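Local atomic coordinates of klebicin C activity (Klebsiella pneumoniae, PDB entry 7NNA), a protein that is a Klebsiella bacteriocin whose Tol-binding domain probably takes part in toxin import through the outer-membrane channel TolC. Residues A[62-67]-A[121-126]. Numbering follows the deposited sequence.
Sequences AKLTQH and KRAEEA. Unlike the reference sequence in segment 62-67: Gln66 (reference Leu).
Leu64 reaches across to Ala123 with a single methyl, its CD1 lying 3.8 Å from Ala123 CB. Both side chains leave their helices facing the partner segment, and the CA atoms of Leu64 and Ala123 are 7.3 Å apart. Leucine is long enough to span much of that gap, while a small alanine, buried here, is suited to such a close approach. The leucine's CG stands anti to the carbonyl carbon (chi1 -56°), and with CD1 anti to CA (chi2 -178°) the methyl points on to the alanine. The pair lies within a long helical hairpin, in which helix 14-79 packs lengthwise against helix 93-197 as in an antiparallel coiled coil.

Beside this apolar pair lies a water-bridged polar pair. Thr65 OG1 and Glu124 OE2 are 4.1 Å apart, too far for a direct bond, and a water joins them by donating to both, at 3.0 Å from Thr65 OG1 and 3.1 Å from Glu124 OE2. Thr65 OG1 also hydrogen-bonds to Gln61 O one turn earlier, so a short hydroxyl side chain can serve both partners. In the conformer described, the extended chain of Glu124 carries its carboxylate nearer to the other helix, where OE2 takes the water, crossing the threonine side chain at about a right angle.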
ATOM      1  N   ALA A  62       3.478  21.414  18.477  1.00 38.98           N
ATOM      2  CA  ALA A  62       2.815  21.956  19.659  1.00 39.18           C
ATOM      3  C   ALA A  62       3.827  22.419  20.702  1.00 40.21           C
ATOM      4  O   ALA A  62       3.585  23.431  21.395  1.00 40.77           O
ATOM      5  CB  ALA A  62       1.855  20.924  20.266  1.00 38.42           C
ATOM      6  N   LYS A  63       4.948  21.684  20.833  1.00 40.32           N
ATOM      7  CA  LYS A  63       5.980  22.021  21.804  1.00 42.37           C
ATOM      8  C   LYS A  63       6.734  23.322  21.495  1.00 41.68           C
ATOM      9  O   LYS A  63       7.020  24.127  22.402  1.00 41.26           O
ATOM     10  CB  LYS A  63       6.965  20.848  21.911  1.00 46.37           C
ATOM     11  CG  LYS A  63       8.048  21.045  22.972  1.00 52.87           C
ATOM     12  CD  LYS A  63       9.212  20.045  22.761  1.00 59.78           C
ATOM     13  CE  LYS A  63      10.429  20.376  23.606  1.00 65.46           C
ATOM     14  NZ  LYS A  63      11.381  21.308  22.904  1.00 66.58           N
ATOM     15  N   LEU A  64       7.134  23.497  20.235  1.00 40.91           N
ATOM     16  CA  LEU A  64       7.860  24.702  19.855  1.00 41.21           C
ATOM     17  C   LEU A  64       6.924  25.918  19.775  1.00 40.04           C
ATOM     18  O   LEU A  64       7.368  27.022  20.013  1.00 40.12           O
ATOM     19  CB  LEU A  64       8.689  24.472  18.580  1.00 43.20           C
ATOM     20  CG  LEU A  64       9.672  23.280  18.696  1.00 46.76           C
ATOM     21  CD1 LEU A  64      10.479  23.130  17.440  1.00 48.22           C
ATOM     22  CD2 LEU A  64      10.626  23.458  19.864  1.00 49.29           C
ATOM     23  N   THR A  65       5.632  25.718  19.501  1.00 39.81           N
ATOM     24  CA  THR A  65       4.659  26.803  19.528  1.00 40.05           C
ATOM     25  C   THR A  65       4.512  27.287  20.991  1.00 39.60           C
ATOM     26  O   THR A  65       4.446  28.491  21.265  1.00 37.65           O
ATOM     27  CB  THR A  65       3.336  26.304  18.901  1.00 42.44           C
ATOM     28  OG1 THR A  65       3.562  26.108  17.514  1.00 43.76           O
ATOM     29  CG2 THR A  65       2.171  27.291  19.075  1.00 43.27           C
ATOM     30  N   GLN A  66       4.495  26.341  21.940  1.00 41.46           N
ATOM     31  CA  GLN A  66       4.418  26.689  23.359  1.00 42.46           C
ATOM     32  C   GLN A  66       5.658  27.444  23.785  1.00 42.21           C
ATOM     33  O   GLN A  66       5.552  28.415  24.555  1.00 43.57           O
ATOM     34  CB  GLN A  66       4.242  25.438  24.222  1.00 45.32           C
ATOM     35  CG  GLN A  66       4.114  25.763  25.732  1.00 51.77           C
ATOM     36  CD  GLN A  66       2.886  26.609  26.014  1.00 56.46           C
ATOM     37  OE1 GLN A  66       1.769  26.311  25.556  1.00 56.64           O
ATOM     38  NE2 GLN A  66       3.077  27.698  26.775  1.00 56.10           N
ATOM     39  N   HIS A  67       6.835  27.049  23.289  1.00 40.75           N
ATOM     40  CA  HIS A  67       8.057  27.771  23.639  1.00 40.77           C
ATOM     41  C   HIS A  67       7.997  29.238  23.152  1.00 37.85           C
ATOM     42  O   HIS A  67       8.327  30.150  23.910  1.00 38.44           O
ATOM     43  CB  HIS A  67       9.283  27.050  23.108  1.00 43.49           C
ATOM     44  CG  HIS A  67      10.521  27.770  23.478  1.00 47.24           C
ATOM     45  ND1 HIS A  67      10.866  27.953  24.801  1.00 50.72           N
ATOM     46  CD2 HIS A  67      11.430  28.378  22.695  1.00 48.59           C
ATOM     47  CE1 HIS A  67      12.000  28.631  24.785  1.00 51.47           C
ATOM     48  NE2 HIS A  67      12.395  28.876  23.536  1.00 51.10           N
ATOM     49  N   LYS A 121       8.011  27.769  13.145  1.00 36.96           N
ATOM     50  CA  LYS A 121       7.674  27.721  11.729  1.00 38.85           C
ATOM     51  C   LYS A 121       8.258  26.511  11.028  1.00 40.26           C
ATOM     52  O   LYS A 121       7.549  25.907  10.211  1.00 41.71           O
ATOM     53  CB  LYS A 121       8.041  29.024  11.026  1.00 41.50           C
ATOM     54  CG  LYS A 121       7.100  30.143  11.413  1.00 47.75           C
ATOM     55  CD  LYS A 121       7.365  31.380  10.593  1.00 55.24           C
ATOM     56  CE  LYS A 121       6.542  32.558  11.044  1.00 61.29           C
ATOM     57  NZ  LYS A 121       5.126  32.399  10.633  1.00 66.16           N
ATOM     58  N   ARG A 122       9.513  26.132  11.334  0.50 40.35           N
ATOM     59  CA  ARG A 122      10.119  24.946  10.728  0.50 42.69           C
ATOM     60  C   ARG A 122       9.377  23.699  11.158  0.50 43.60           C
ATOM     61  O   ARG A 122       9.167  22.811  10.333  0.50 45.53           O
ATOM     62  CB  ARG A 122      11.597  24.795  11.122  0.50 45.14           C
ATOM     63  CG  ARG A 122      12.482  25.942  10.679  0.50 47.83           C
ATOM     64  CD  ARG A 122      13.951  25.607  10.865  0.50 52.11           C
ATOM     65  NE  ARG A 122      14.788  26.806  10.852  0.50 54.65           N
ATOM     66  CZ  ARG A 122      15.440  27.282  11.906  0.50 54.45           C
ATOM     67  NH1 ARG A 122      15.397  26.640  13.066  0.50 52.19           N
ATOM     68  NH2 ARG A 122      16.178  28.373  11.797  0.50 56.41           N
ATOM     69  N   ALA A 123       8.999  23.613  12.442  1.00 42.64           N
ATOM     70  CA  ALA A 123       8.260  22.460  12.970  1.00 44.24           C
ATOM     71  C   ALA A 123       6.844  22.370  12.356  1.00 45.53           C
ATOM     72  O   ALA A 123       6.376  21.250  12.088  1.00 48.41           O
ATOM     73  CB  ALA A 123       8.187  22.552  14.495  1.00 43.50           C
ATOM     74  N   GLU A 124       6.203  23.528  12.088  0.50 39.87           N
ATOM     75  CA  GLU A 124       4.877  23.593  11.452  0.50 40.15           C
ATOM     76  C   GLU A 124       4.974  23.029  10.029  0.50 40.38           C
ATOM     77  O   GLU A 124       4.118  22.241   9.610  0.50 40.04           O
ATOM     78  CB  GLU A 124       4.387  25.058  11.396  0.50 41.15           C
ATOM     79  CG  GLU A 124       3.785  25.597  12.680  0.50 44.49           C
ATOM     80  CD  GLU A 124       3.542  27.103  12.692  0.50 49.73           C
ATOM     81  OE1 GLU A 124       3.936  27.797  11.721  0.50 46.78           O
ATOM     82  OE2 GLU A 124       2.972  27.589  13.695  0.50 51.39           O
ATOM     83  N   GLU A 125       6.035  23.420   9.295  1.00 40.44           N
ATOM     84  CA  GLU A 125       6.311  22.974   7.940  1.00 41.13           C
ATOM     85  C   GLU A 125       6.628  21.449   7.943  1.00 39.93           C
ATOM     86  O   GLU A 125       6.222  20.721   7.026  1.00 38.10           O
ATOM     87  CB  GLU A 125       7.521  23.755   7.398  1.00 45.15           C
ATOM     88  CG  GLU A 125       7.172  25.079   6.753  1.00 54.86           C
ATOM     89  CD  GLU A 125       8.342  25.989   6.374  1.00 67.20           C
ATOM     90  OE1 GLU A 125       9.497  25.715   6.789  1.00 66.68           O
ATOM     91  OE2 GLU A 125       8.089  27.006   5.684  1.00 71.87           O
ATOM     92  N   ALA A 126       7.356  20.981   8.956  1.00 38.92           N
ATOM     93  CA  ALA A 126       7.686  19.562   9.057  1.00 37.86           C
ATOM     94  C   ALA A 126       6.412  18.731   9.368  1.00 37.24           C
ATOM     95  O   ALA A 126       6.278  17.621   8.853  1.00 36.57           O
ATOM     96  CB  ALA A 126       8.753  19.365  10.129  1.00 37.77           C
TER
HETATM   97  O   HOH W   1       3.492  28.925  16.420  1.00 63.21           O